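Signal recognition 54 kDa protein (Pyrococcus furiosus, PDB 3DM5) is the SRP54 component of the signal recognition particle, combining a helical bundle and a P-loop nucleotide-binding domain with a signal-peptide-binding domain. Local coordinates at residues A[145-148]-A[149-153]; A[194-198]-A[199-203]; A[205-208]-A[209-213]; A[288-291]-A[292-296]. All blocks are in the same frame, centred on the assembly; numbering follows the deposited sequence.

In the fold
Four local contacts follow one another along the chain, all within the P-loop nucleotide-binding domain; none nests in or crosses another. Contact 1 lies on helix 142-151, the crossover helix linking parallel strands 131-135 and 157-159, and faces the bound GDP. Contacts 2 and 3 share helix 198-211: contact 2 caps its start after the loop from strand 185-189, and contact 3 ends it before strand 215-221. Their centres are about 15 Å apart. Contact 4, about 34 to 38 Å from the other three between centres, terminates helix 286-293, which packs on helices 5-19 and 71-86, tying the nucleotide-binding domain to the N-terminal bundle. No two contacts touch apart from the chain adjacency of contacts 2 and 3.

Contact 1. Residues A[145-148]-A[149-153]; sequences HQLR and QLLDR. With GDP (guanosine-5'-diphosphate), chain J; SO4 (sulfate ion), chain E; SO4 (sulfate ion), chain L.
The last turns of helix 142-151 are held by backbone bonds from Gln149 N to His145 O (2.8 Å) and from Leu150 N to Gln146 O (3.0 Å), while Arg148 O takes two donors, Leu151 N and Asp152 N, from the same face of its carbonyl plane. This helix is the crossover of a beta-alpha-beta unit in the P-loop fold, between strands 131-135 and 157-159. One turn apart, Arg148 and Asp152 form a salt bridge: NE of Arg148 gives its N-H to the syn lone pair of Asp152 OD1 at 2.9 Å, near the plane of the guanidinium, whose plane stands 48° from that of the carboxylate. Bends at chi2 and chi3 fold the arginine chain back alongside the helix so that NE faces the aspartate. Beyond it, Arg148 NH2 makes weak bonds to one sulfate, and His145 NE2 binds another at 3.1 Å from O3. Leu147 and Leu151 pack together, Leu147 CD2 lying 4.4 Å from Leu151 CD1; both side chains pack on Val133 and Val158 of the flanking strands. The His145 ring meets His145 of the second subunit, so this helix also contributes to the interface between the copies. Gln146, of the GDP pocket, runs out from the helix as an extended chain, its CG turned away from the backbone N (chi1 174°); OE1 is hydrogen-bonded to Arg140, which probably helps to orient the amide, and Gln146 NE2 donates to O1A of GDP at 3.0 Å.

Contact 2. Residues A[194-198]-A[199-203]; sequences HKEDK and ALIEE. With SO4 (sulfate ion), chain G.
This is a helix-capping contact on the protein surface, where the loop after strand 185-189 turns into helix 198-211, with the side chain of Leu200 about 10 Å from a bound GDP. Asp197 is the N-cap residue. Its CG sits between the backbone N and the carbonyl carbon (chi1 50°), which brings OD1 back over the first turn to accept from Leu200 N at 3.1 Å, nearly along the C-O axis of the carboxylate. The other oxygen, OD2, forms a salt bridge with Arg193, so the two ends of the carboxylate are both engaged. In the helix itself Glu202 N bonds to Lys198 O at 2.9 Å, whereas the bond from Ile201 N to Asp197 O is weak. Lys198 N, at the helix start, donates to O2 of a sulfate at 3.1 Å; the helix end probably favours such an anion. Just ahead of the cap, Glu196 centres an inverse gamma turn, and its CG lies 4.2 Å from Leu200 CD2. The Leu200 side chain packs on Ile108 and Arg193, while Glu196 rests against helix 228-237. Asp197 accepting from the amide three residues on is a standard side-chain N-cap; the loop after strand 185-189 is consistent with the switch II region of P-loop GTPase-type domains.

Contact 3. Residues A[205-208]-A[209-213]; sequences KQIS and NVIHP. With SO4 (sulfate ion), chain H.
A chi1 of 174° sets Ser208 OG beside the carbonyl carbon of its own residue, where Pro213 CD packs 3.6 Å from Ser208 OG. The two residues meet at the C-terminal end of helix 198-211 in the P-loop fold, where His212 leaves helical geometry with a positive phi of 63°. The final backbone bond here, from His212 N to Ser208 O at 3.0 Å, is distorted, with the donor well above the carbonyl plane; Pro213 follows and has no N-H to continue the series. Further back, Val210 N bonds to Gln206 O at 3.1 Å, and Ile211 N reaches Ile207 O at 3.0 Å. On the buried side, Ile207 CG2 and Ile211 CG2 are 4.4 Å apart. Ile207 also packs on Leu104 of strand 101-106 and on Ile168 and Ala171 of helix 167-180, while Ile211 reaches Ile102, so this turn seats the helix against the sheet. At the polar side, the bent chain of Lys205 carries NZ to O2 of a sulfate at 3.2 Å. One water joins the neighbouring side chains of Ser208 and Asn209, lying 2.8 Å from Ser208 OG and accepting weakly from Asn209 ND2.

Contact 4. Residues A[288-291]-A[292-296]; sequences RFVS and RLLGL
Helix 286-293 closes in a Schellman motif at Gly295 that links Ser291 and Leu296. Among the backbone bonds, Arg292 N donates to Arg288 O, Leu293 N to Phe289 O at 2.8 Å, and Leu294 N to Val290 O at 3.0 Å. The chain then reverses at Gly295, where phi is 75°. Two bonds define the motif: Leu296 N returns to Ser291 O at 3.1 Å, and inside that loop Gly295 N bonds to Arg292 O at 3.1 Å, so the carbonyls of Ser291 and Arg292 receive donors as the chain turns away.

Apolar packing is led by Val290 and Leu294, which lie side by side and point the same way, CG1 of the valine 3.8 Å from CD1 of the leucine. Val290 also packs on Tyr80 and Thr84 of helix 71-86; Leu294 meets Leu83 there and Leu10 and Leu14 of helix 5-19, so this short helix seats the nucleotide-binding domain on the N-terminal bundle. Phe289 packs on Leu3 and Leu87, and its ring meets that of Phe284.

The charged groups lead outward. Arg288 NH2 pairs with Asp332 of the third subunit, and Arg292 NH1 forms a salt bridge with a sulfate.

A water-mediated link lies beside the motif. Ser291 OG, placed anti to the backbone N (chi1 -178°), packs 3.6 Å from Leu296 CB, and a water 2.8 Å from Ser291 OG donates weakly to Leu296 O.

Contact 1. Residues A[145-148]-A[149-153]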
loop_
_atom_site.group_PDB
_atom_site.type_symbol
_atom_site.label_atom_id
_atom_site.label_comp_id
_atom_site.label_asym_id
_atom_site.label_seq_id
_atom_site.Cartn_x
_atom_site.Cartn_y
_atom_site.Cartn_z
ATOM N N HIS A 145 -22.538 -31.877 -12.305
ATOM C CA HIS A 145 -21.174 -32.358 -12.519
ATOM C C HIS A 145 -20.130 -31.720 -11.619
ATOM O O HIS A 145 -19.241 -32.411 -11.143
ATOM C CB HIS A 145 -20.782 -32.245 -13.978
ATOM C CG HIS A 145 -21.385 -33.319 -14.830
ATOM N ND1 HIS A 145 -21.129 -34.659 -14.613
ATOM C CD2 HIS A 145 -22.247 -33.248 -15.864
ATOM C CE1 HIS A 145 -21.809 -35.368 -15.500
ATOM N NE2 HIS A 145 -22.492 -34.544 -16.270
ATOM N N GLN A 146 -20.251 -30.414 -11.379
ATOM C CA GLN A 146 -19.393 -29.743 -10.401
ATOM C C GLN A 146 -19.450 -30.377 -9.006
ATOM O O GLN A 146 -18.439 -30.483 -8.316
ATOM C CB GLN A 146 -19.739 -28.269 -10.316
ATOM C CG GLN A 146 -18.987 -27.544 -9.230
ATOM C CD GLN A 146 -19.263 -26.056 -9.253
ATOM O OE1 GLN A 146 -19.937 -25.558 -10.151
ATOM N NE2 GLN A 146 -18.742 -25.339 -8.265
ATOM N N LEU A 147 -20.642 -30.797 -8.596
ATOM C CA LEU A 147 -20.819 -31.438 -7.304
ATOM C C LEU A 147 -20.199 -32.823 -7.333
ATOM O O LEU A 147 -19.573 -33.230 -6.366
ATOM C CB LEU A 147 -22.311 -31.509 -6.905
ATOM C CG LEU A 147 -23.035 -30.218 -6.476
ATOM C CD1 LEU A 147 -24.531 -30.434 -6.454
ATOM C CD2 LEU A 147 -22.550 -29.664 -5.124
ATOM N N ARG A 148 -20.385 -33.546 -8.437
ATOM C CA ARG A 148 -19.735 -34.851 -8.623
ATOM C C ARG A 148 -18.211 -34.703 -8.474
ATOM O O ARG A 148 -17.560 -35.462 -7.740
ATOM C CB ARG A 148 -20.045 -35.444 -10.006
ATOM C CG ARG A 148 -21.482 -35.901 -10.256
ATOM C CD ARG A 148 -21.863 -36.985 -9.292
ATOM N NE ARG A 148 -21.081 -38.205 -9.454
ATOM C CZ ARG A 148 -21.117 -38.989 -10.530
ATOM N NH1 ARG A 148 -21.874 -38.675 -11.568
ATOM N NH2 ARG A 148 -20.381 -40.080 -10.571
ATOM N N GLN A 149 -17.658 -33.725 -9.191
ATOM C CA GLN A 149 -16.247 -33.340 -9.093
ATOM C C GLN A 149 -15.789 -33.105 -7.641
ATOM O O GLN A 149 -14.760 -33.619 -7.216
ATOM C CB GLN A 149 -15.972 -32.092 -9.956
ATOM C CG GLN A 149 -14.748 -31.295 -9.541
ATOM C CD GLN A 149 -14.836 -29.828 -9.936
ATOM O OE1 GLN A 149 -15.716 -29.427 -10.687
ATOM N NE2 GLN A 149 -13.926 -29.027 -9.428
ATOM N N LEU A 150 -16.554 -32.335 -6.876
ATOM C CA LEU A 150 -16.143 -32.027 -5.511
ATOM C C LEU A 150 -16.338 -33.186 -4.531
ATOM O O LEU A 150 -15.661 -33.268 -3.502
ATOM C CB LEU A 150 -16.890 -30.790 -4.986
ATOM C CG LEU A 150 -16.745 -29.484 -5.775
ATOM C CD1 LEU A 150 -17.722 -28.392 -5.318
ATOM C CD2 LEU A 150 -15.318 -29.013 -5.677
ATOM N N LEU A 151 -17.270 -34.077 -4.842
ATOM C CA LEU A 151 -17.811 -34.948 -3.813
ATOM C C LEU A 151 -17.561 -36.444 -4.009
ATOM O O LEU A 151 -17.605 -37.200 -3.048
ATOM C CB LEU A 151 -19.305 -34.662 -3.634
ATOM C CG LEU A 151 -19.689 -33.388 -2.875
ATOM C CD1 LEU A 151 -21.193 -33.224 -2.846
ATOM C CD2 LEU A 151 -19.118 -33.395 -1.460
ATOM N N ASP A 152 -17.285 -36.865 -5.240
ATOM C CA ASP A 152 -17.052 -38.299 -5.509
ATOM C C ASP A 152 -15.939 -38.896 -4.637
ATOM O O ASP A 152 -16.075 -40.030 -4.160
ATOM C CB ASP A 152 -16.738 -38.579 -6.981
ATOM C CG ASP A 152 -17.959 -38.515 -7.889
ATOM O OD1 ASP A 152 -19.083 -38.293 -7.398
ATOM O OD2 ASP A 152 -17.777 -38.695 -9.120
ATOM N N ARG A 153 -14.853 -38.139 -4.434
ATOM C CA ARG A 153 -13.709 -38.625 -3.665
ATOM C C ARG A 153 -14.171 -39.076 -2.301
ATOM O O ARG A 153 -13.537 -39.912 -1.677
ATOM C CB ARG A 153 -12.636 -37.546 -3.447
ATOM C CG ARG A 153 -12.855 -36.247 -4.194
ATOM C CD ARG A 153 -11.728 -35.229 -3.947
ATOM N NE ARG A 153 -11.603 -34.347 -5.111
ATOM C CZ ARG A 153 -12.086 -33.107 -5.188
ATOM N NH1 ARG A 153 -12.709 -32.546 -4.144
ATOM N NH2 ARG A 153 -11.928 -32.422 -6.321
HETATM P PB GDP J . -22.238 -20.632 -7.827
HETATM O O1B GDP J . -22.135 -19.490 -6.875
HETATM O O2B GDP J . -22.852 -20.127 -9.110
HETATM O O3B GDP J . -23.072 -21.729 -7.214
HETATM O O3A GDP J . -20.786 -21.148 -8.305
HETATM P PA GDP J . -19.553 -21.608 -7.385
HETATM O O1A GDP J . -18.511 -22.312 -8.203
HETATM O O2A GDP J . -19.982 -22.476 -6.237
HETATM O "O5'" GDP J . -18.945 -20.195 -6.918
HETATM C "C5'" GDP J . -18.403 -19.366 -7.939
HETATM C "C4'" GDP J . -16.938 -19.028 -7.652
HETATM O "O4'" GDP J . -16.699 -18.581 -6.297
HETATM C "C3'" GDP J . -16.041 -20.231 -7.885
HETATM O "O3'" GDP J . -14.919 -19.729 -8.617
HETATM C "C2'" GDP J . -15.653 -20.681 -6.488
HETATM O "O2'" GDP J . -14.347 -21.207 -6.429
HETATM C "C1'" GDP J . -15.650 -19.381 -5.723
HETATM N N9 GDP J . -15.876 -19.531 -4.277
HETATM C C8 GDP J . -16.925 -20.072 -3.635
HETATM N N7 GDP J . -16.764 -19.970 -2.287
HETATM C C5 GDP J . -15.597 -19.336 -2.068
HETATM C C6 GDP J . -14.792 -18.889 -0.899
HETATM O O6 GDP J . -15.177 -19.061 0.282
HETATM N N1 GDP J . -13.624 -18.284 -1.147
HETATM C C2 GDP J . -13.171 -18.057 -2.392
HETATM N N2 GDP J . -11.985 -17.433 -2.551
HETATM N N3 GDP J . -13.846 -18.423 -3.498
HETATM C C4 GDP J . -15.028 -19.053 -3.390
HETATM S S SO4 E . -24.624 -37.631 -17.513
HETATM O O1 SO4 E . -24.810 -38.241 -18.832
HETATM O O2 SO4 E . -23.280 -37.973 -17.041
HETATM O O3 SO4 E . -24.802 -36.177 -17.611
HETATM O O4 SO4 E . -25.601 -38.151 -16.556
HETATM S S SO4 L . -19.913 -41.397 -14.112
HETATM O O1 SO4 L . -20.987 -41.985 -13.304
HETATM O O2 SO4 L . -18.737 -41.215 -13.252
HETATM O O3 SO4 L . -19.555 -42.256 -15.240
HETATM O O4 SO4 L . -20.380 -40.133 -14.680
#

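Contact 2. Residues A[194-198]-A[199-203]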
loop_
_atom_site.group_PDB
_atom_site.type_symbol
_atom_site.label_atom_id
_atom_site.label_comp_id
_atom_site.label_asym_id
_atom_site.label_seq_id
_atom_site.Cartn_x
_atom_site.Cartn_y
_atom_site.Cartn_z
ATOM N N HIS A 194 -30.012 -14.658 -11.295
ATOM C CA HIS A 194 -29.036 -13.581 -11.425
ATOM C C HIS A 194 -28.976 -12.676 -10.205
ATOM O O HIS A 194 -27.904 -12.418 -9.671
ATOM C CB HIS A 194 -29.251 -12.770 -12.698
ATOM C CG HIS A 194 -28.229 -13.054 -13.757
ATOM N ND1 HIS A 194 -28.329 -14.114 -14.624
ATOM C CD2 HIS A 194 -27.079 -12.406 -14.074
ATOM C CE1 HIS A 194 -27.287 -14.111 -15.444
ATOM N NE2 HIS A 194 -26.519 -13.085 -15.127
ATOM N N LYS A 195 -30.124 -12.189 -9.767
ATOM C CA LYS A 195 -30.175 -11.433 -8.527
ATOM C C LYS A 195 -31.169 -12.049 -7.563
ATOM O O LYS A 195 -31.855 -13.027 -7.892
ATOM C CB LYS A 195 -30.496 -9.962 -8.789
ATOM C CG LYS A 195 -31.110 -9.708 -10.152
ATOM C CD LYS A 195 -31.214 -8.216 -10.441
ATOM C CE LYS A 195 -29.875 -7.618 -10.848
ATOM N NZ LYS A 195 -30.024 -6.179 -11.233
ATOM N N GLU A 196 -31.214 -11.493 -6.359
ATOM C CA GLU A 196 -32.150 -11.970 -5.364
ATOM C C GLU A 196 -33.450 -11.203 -5.526
ATOM O O GLU A 196 -33.807 -10.363 -4.701
ATOM C CB GLU A 196 -31.584 -11.806 -3.956
ATOM C CG GLU A 196 -32.551 -12.267 -2.879
ATOM C CD GLU A 196 -31.943 -12.254 -1.501
ATOM O OE1 GLU A 196 -30.700 -12.318 -1.382
ATOM O OE2 GLU A 196 -32.714 -12.187 -0.528
ATOM N N ASP A 197 -34.157 -11.496 -6.607
ATOM C CA ASP A 197 -35.386 -10.782 -6.916
ATOM C C ASP A 197 -36.611 -11.517 -6.374
ATOM O O ASP A 197 -36.484 -12.576 -5.764
ATOM C CB ASP A 197 -35.498 -10.550 -8.421
ATOM C CG ASP A 197 -35.271 -11.815 -9.229
ATOM O OD1 ASP A 197 -35.442 -12.918 -8.680
ATOM O OD2 ASP A 197 -34.920 -11.704 -10.423
ATOM N N LYS A 198 -37.795 -10.954 -6.580
ATOM C CA LYS A 198 -39.007 -11.598 -6.098
ATOM C C LYS A 198 -39.135 -13.031 -6.626
ATOM O O LYS A 198 -39.558 -13.924 -5.896
ATOM C CB LYS A 198 -40.248 -10.772 -6.435
ATOM C CG LYS A 198 -40.327 -9.457 -5.678
ATOM C CD LYS A 198 -41.618 -8.726 -5.989
ATOM C CE LYS A 198 -41.845 -8.590 -7.494
ATOM N NZ LYS A 198 -42.865 -7.546 -7.825
ATOM N N ALA A 199 -38.754 -13.260 -7.881
ATOM C CA ALA A 199 -38.794 -14.619 -8.424
ATOM C C ALA A 199 -38.072 -15.588 -7.510
ATOM O O ALA A 199 -38.611 -16.633 -7.159
ATOM C CB ALA A 199 -38.198 -14.687 -9.815
ATOM N N LEU A 200 -36.848 -15.238 -7.133
ATOM C CA LEU A 200 -36.014 -16.125 -6.331
ATOM C C LEU A 200 -36.609 -16.451 -4.960
ATOM O O LEU A 200 -36.569 -17.600 -4.528
ATOM C CB LEU A 200 -34.579 -15.575 -6.194
ATOM C CG LEU A 200 -33.530 -16.523 -5.603
ATOM C CD1 LEU A 200 -32.240 -16.400 -6.374
ATOM C CD2 LEU A 200 -33.291 -16.258 -4.132
ATOM N N ILE A 201 -37.144 -15.449 -4.270
ATOM C CA ILE A 201 -37.673 -15.682 -2.935
ATOM C C ILE A 201 -38.950 -16.491 -3.049
ATOM O O ILE A 201 -39.181 -17.387 -2.243
ATOM C CB ILE A 201 -37.898 -14.378 -2.133
ATOM C CG1 ILE A 201 -38.439 -13.288 -3.045
ATOM C CG2 ILE A 201 -36.589 -13.887 -1.487
ATOM C CD1 ILE A 201 -37.971 -11.876 -2.643
ATOM N N GLU A 202 -39.744 -16.211 -4.080
ATOM C CA GLU A 202 -40.973 -16.961 -4.340
ATOM C C GLU A 202 -40.671 -18.439 -4.630
ATOM O O GLU A 202 -41.305 -19.340 -4.078
ATOM C CB GLU A 202 -41.761 -16.323 -5.491
ATOM C CG GLU A 202 -43.200 -16.802 -5.627
ATOM C CD GLU A 202 -44.046 -16.529 -4.377
ATOM O OE1 GLU A 202 -43.780 -15.533 -3.658
ATOM O OE2 GLU A 202 -44.986 -17.315 -4.115
ATOM N N GLU A 203 -39.679 -18.687 -5.472
ATOM C CA GLU A 203 -39.265 -20.046 -5.760
ATOM C C GLU A 203 -38.745 -20.765 -4.518
ATOM O O GLU A 203 -38.854 -21.990 -4.420
ATOM C CB GLU A 203 -38.218 -20.089 -6.879
HETATM S S SO4 G . -38.193 -7.360 -8.281
HETATM O O1 SO4 G . -38.307 -8.418 -9.291
HETATM O O2 SO4 G . -37.552 -7.867 -7.064
HETATM O O3 SO4 G . -37.401 -6.266 -8.834
HETATM O O4 SO4 G . -39.523 -6.864 -7.938
#

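Contact 3. Residues A[205-208]-A[209-213]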
loop_
_atom_site.group_PDB
_atom_site.type_symbol
_atom_site.label_atom_id
_atom_site.label_comp_id
_atom_site.label_asym_id
_atom_site.label_seq_id
_atom_site.Cartn_x
_atom_site.Cartn_y
_atom_site.Cartn_z
ATOM N N LYS A 205 -39.898 -20.142 -1.387
ATOM C CA LYS A 205 -41.087 -20.385 -0.575
ATOM C C LYS A 205 -41.795 -21.637 -1.086
ATOM O O LYS A 205 -42.163 -22.513 -0.300
ATOM C CB LYS A 205 -42.011 -19.164 -0.525
ATOM C CG LYS A 205 -41.344 -17.937 0.072
ATOM C CD LYS A 205 -42.305 -17.014 0.806
ATOM C CE LYS A 205 -42.785 -15.879 -0.086
ATOM N NZ LYS A 205 -43.064 -14.625 0.689
ATOM N N GLN A 206 -41.914 -21.750 -2.407
ATOM C CA GLN A 206 -42.505 -22.932 -3.022
ATOM C C GLN A 206 -41.745 -24.220 -2.769
ATOM O O GLN A 206 -42.347 -25.169 -2.280
ATOM C CB GLN A 206 -42.731 -22.714 -4.505
ATOM C CG GLN A 206 -43.787 -21.659 -4.745
ATOM C CD GLN A 206 -43.919 -21.260 -6.196
ATOM O OE1 GLN A 206 -43.294 -21.843 -7.081
ATOM N NE2 GLN A 206 -44.738 -20.251 -6.448
ATOM N N ILE A 207 -40.446 -24.267 -3.089
ATOM C CA ILE A 207 -39.624 -25.458 -2.801
ATOM C C ILE A 207 -39.604 -25.833 -1.319
ATOM O O ILE A 207 -39.579 -27.004 -0.972
ATOM C CB ILE A 207 -38.150 -25.299 -3.225
ATOM C CG1 ILE A 207 -38.042 -24.786 -4.650
ATOM C CG2 ILE A 207 -37.416 -26.631 -3.143
ATOM C CD1 ILE A 207 -36.621 -24.631 -5.132
ATOM N N SER A 208 -39.596 -24.835 -0.446
ATOM C CA SER A 208 -39.615 -25.087 0.986
ATOM C C SER A 208 -40.953 -25.700 1.448
ATOM O O SER A 208 -40.999 -26.493 2.404
ATOM C CB SER A 208 -39.320 -23.791 1.758
ATOM O OG SER A 208 -39.468 -23.950 3.164
ATOM N N ASN A 209 -42.041 -25.326 0.784
ATOM C CA ASN A 209 -43.345 -25.834 1.179
ATOM C C ASN A 209 -43.472 -27.295 0.763
ATOM O O ASN A 209 -43.978 -28.149 1.489
ATOM C CB ASN A 209 -44.453 -24.989 0.562
ATOM C CG ASN A 209 -44.597 -23.624 1.236
ATOM O OD1 ASN A 209 -45.142 -22.686 0.646
ATOM N ND2 ASN A 209 -44.112 -23.512 2.472
ATOM N N VAL A 210 -42.975 -27.579 -0.420
ATOM C CA VAL A 210 -42.972 -28.929 -0.918
ATOM C C VAL A 210 -42.057 -29.903 -0.150
ATOM O O VAL A 210 -42.487 -31.009 0.158
ATOM C CB VAL A 210 -42.607 -28.947 -2.399
ATOM C CG1 VAL A 210 -42.450 -30.377 -2.868
ATOM C CG2 VAL A 210 -43.673 -28.186 -3.197
ATOM N N ILE A 211 -40.812 -29.522 0.159
ATOM C CA ILE A 211 -39.887 -30.494 0.767
ATOM C C ILE A 211 -39.820 -30.437 2.285
ATOM O O ILE A 211 -39.391 -31.395 2.915
ATOM C CB ILE A 211 -38.438 -30.486 0.174
ATOM C CG1 ILE A 211 -37.620 -29.329 0.726
ATOM C CG2 ILE A 211 -38.447 -30.482 -1.347
ATOM C CD1 ILE A 211 -36.158 -29.393 0.328
ATOM N N HIS A 212 -40.234 -29.317 2.867
ATOM C CA HIS A 212 -40.372 -29.211 4.311
ATOM C C HIS A 212 -39.027 -29.375 5.002
ATOM O O HIS A 212 -38.868 -30.251 5.857
ATOM C CB HIS A 212 -41.343 -30.287 4.805
ATOM C CG HIS A 212 -42.441 -29.761 5.678
ATOM N ND1 HIS A 212 -43.534 -29.089 5.170
ATOM C CD2 HIS A 212 -42.619 -29.816 7.020
ATOM C CE1 HIS A 212 -44.334 -28.746 6.164
ATOM N NE2 HIS A 212 -43.804 -29.175 7.296
ATOM N N PRO A 213 -38.046 -28.528 4.646
ATOM C CA PRO A 213 -36.691 -28.734 5.149
ATOM C C PRO A 213 -36.641 -28.408 6.622
ATOM O O PRO A 213 -37.485 -27.657 7.133
ATOM C CB PRO A 213 -35.864 -27.689 4.392
ATOM C CG PRO A 213 -36.832 -26.870 3.588
ATOM C CD PRO A 213 -38.205 -27.190 4.061
HETATM S S SO4 H . -46.765 -15.386 1.166
HETATM O O1 SO4 H . -47.150 -16.624 1.834
HETATM O O2 SO4 H . -45.918 -14.598 2.062
HETATM O O3 SO4 H . -46.038 -15.716 -0.064
HETATM O O4 SO4 H . -47.961 -14.605 0.845
HETATM O O HOH W 1 -41.945 -24.230 4.525
#

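Contact 4. Residues A[288-291]-A[292-296]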
loop_
_atom_site.group_PDB
_atom_site.type_symbol
_atom_site.label_atom_id
_atom_site.label_comp_id
_atom_site.label_asym_id
_atom_site.label_seq_id
_atom_site.Cartn_x
_atom_site.Cartn_y
_atom_site.Cartn_z
ATOM N N ARG A 288 -15.554 -16.268 19.537
ATOM C CA ARG A 288 -14.299 -16.903 19.153
ATOM C C ARG A 288 -13.708 -16.226 17.932
ATOM O O ARG A 288 -12.497 -16.051 17.823
ATOM C CB ARG A 288 -14.543 -18.361 18.796
ATOM C CG ARG A 288 -15.322 -19.123 19.822
ATOM C CD ARG A 288 -14.408 -19.909 20.714
ATOM N NE ARG A 288 -15.041 -20.164 21.999
ATOM C CZ ARG A 288 -14.401 -20.637 23.062
ATOM N NH1 ARG A 288 -13.105 -20.917 22.990
ATOM N NH2 ARG A 288 -15.061 -20.831 24.197
ATOM N N PHE A 289 -14.579 -15.871 16.994
ATOM C CA PHE A 289 -14.157 -15.202 15.777
ATOM C C PHE A 289 -13.608 -13.810 16.111
ATOM O O PHE A 289 -12.505 -13.460 15.709
ATOM C CB PHE A 289 -15.326 -15.143 14.812
ATOM C CG PHE A 289 -15.047 -14.395 13.541
ATOM C CD1 PHE A 289 -14.574 -15.065 12.424
ATOM C CD2 PHE A 289 -15.322 -13.027 13.443
ATOM C CE1 PHE A 289 -14.341 -14.388 11.240
ATOM C CE2 PHE A 289 -15.098 -12.349 12.268
ATOM C CZ PHE A 289 -14.603 -13.037 11.158
ATOM N N VAL A 290 -14.368 -13.030 16.867
ATOM C CA VAL A 290 -13.937 -11.685 17.228
ATOM C C VAL A 290 -12.667 -11.740 18.064
ATOM O O VAL A 290 -11.854 -10.820 18.047
ATOM C CB VAL A 290 -15.028 -10.945 18.005
ATOM C CG1 VAL A 290 -14.451 -9.770 18.760
ATOM C CG2 VAL A 290 -16.080 -10.482 17.059
ATOM N N SER A 291 -12.493 -12.833 18.791
ATOM C CA SER A 291 -11.283 -13.040 19.564
ATOM C C SER A 291 -10.041 -13.290 18.690
ATOM O O SER A 291 -8.986 -12.737 18.978
ATOM C CB SER A 291 -11.487 -14.170 20.581
ATOM O OG SER A 291 -10.338 -14.365 21.380
ATOM N N ARG A 292 -10.145 -14.115 17.641
ATOM C CA ARG A 292 -9.029 -14.257 16.683
ATOM C C ARG A 292 -8.807 -12.938 15.942
ATOM O O ARG A 292 -7.674 -12.491 15.762
ATOM C CB ARG A 292 -9.276 -15.357 15.653
ATOM C CG ARG A 292 -10.009 -16.553 16.180
ATOM C CD ARG A 292 -9.072 -17.580 16.778
ATOM N NE ARG A 292 -8.505 -18.458 15.758
ATOM C CZ ARG A 292 -8.064 -19.690 15.997
ATOM N NH1 ARG A 292 -8.132 -20.191 17.227
ATOM N NH2 ARG A 292 -7.561 -20.428 15.010
ATOM N N LEU A 293 -9.904 -12.323 15.514
ATOM C CA LEU A 293 -9.854 -11.029 14.867
ATOM C C LEU A 293 -8.953 -10.077 15.656
ATOM O O LEU A 293 -7.957 -9.597 15.117
ATOM C CB LEU A 293 -11.265 -10.447 14.686
ATOM C CG LEU A 293 -11.413 -9.234 13.760
ATOM C CD1 LEU A 293 -11.068 -9.588 12.320
ATOM C CD2 LEU A 293 -12.829 -8.678 13.844
ATOM N N LEU A 294 -9.277 -9.836 16.931
ATOM C CA LEU A 294 -8.552 -8.847 17.746
ATOM C C LEU A 294 -7.175 -9.293 18.272
ATOM O O LEU A 294 -6.485 -8.540 18.955
ATOM C CB LEU A 294 -9.412 -8.390 18.916
ATOM C CG LEU A 294 -10.745 -7.785 18.494
ATOM C CD1 LEU A 294 -11.553 -7.486 19.713
ATOM C CD2 LEU A 294 -10.507 -6.531 17.699
ATOM N N GLY A 295 -6.782 -10.516 17.954
ATOM C CA GLY A 295 -5.477 -11.008 18.345
ATOM C C GLY A 295 -5.358 -11.361 19.816
ATOM O O GLY A 295 -4.256 -11.374 20.367
ATOM N N LEU A 296 -6.496 -11.659 20.439
ATOM C CA LEU A 296 -6.565 -11.970 21.858
ATOM C C LEU A 296 -6.096 -13.377 22.133
ATOM O O LEU A 296 -6.242 -14.262 21.290
ATOM C CB LEU A 296 -7.999 -11.819 22.364
ATOM C CG LEU A 296 -8.539 -10.407 22.183
ATOM C CD1 LEU A 296 -9.953 -10.245 22.698
ATOM C CD2 LEU A 296 -7.605 -9.456 22.872
HETATM O O HOH W 2 -8.665 -16.329 20.392
#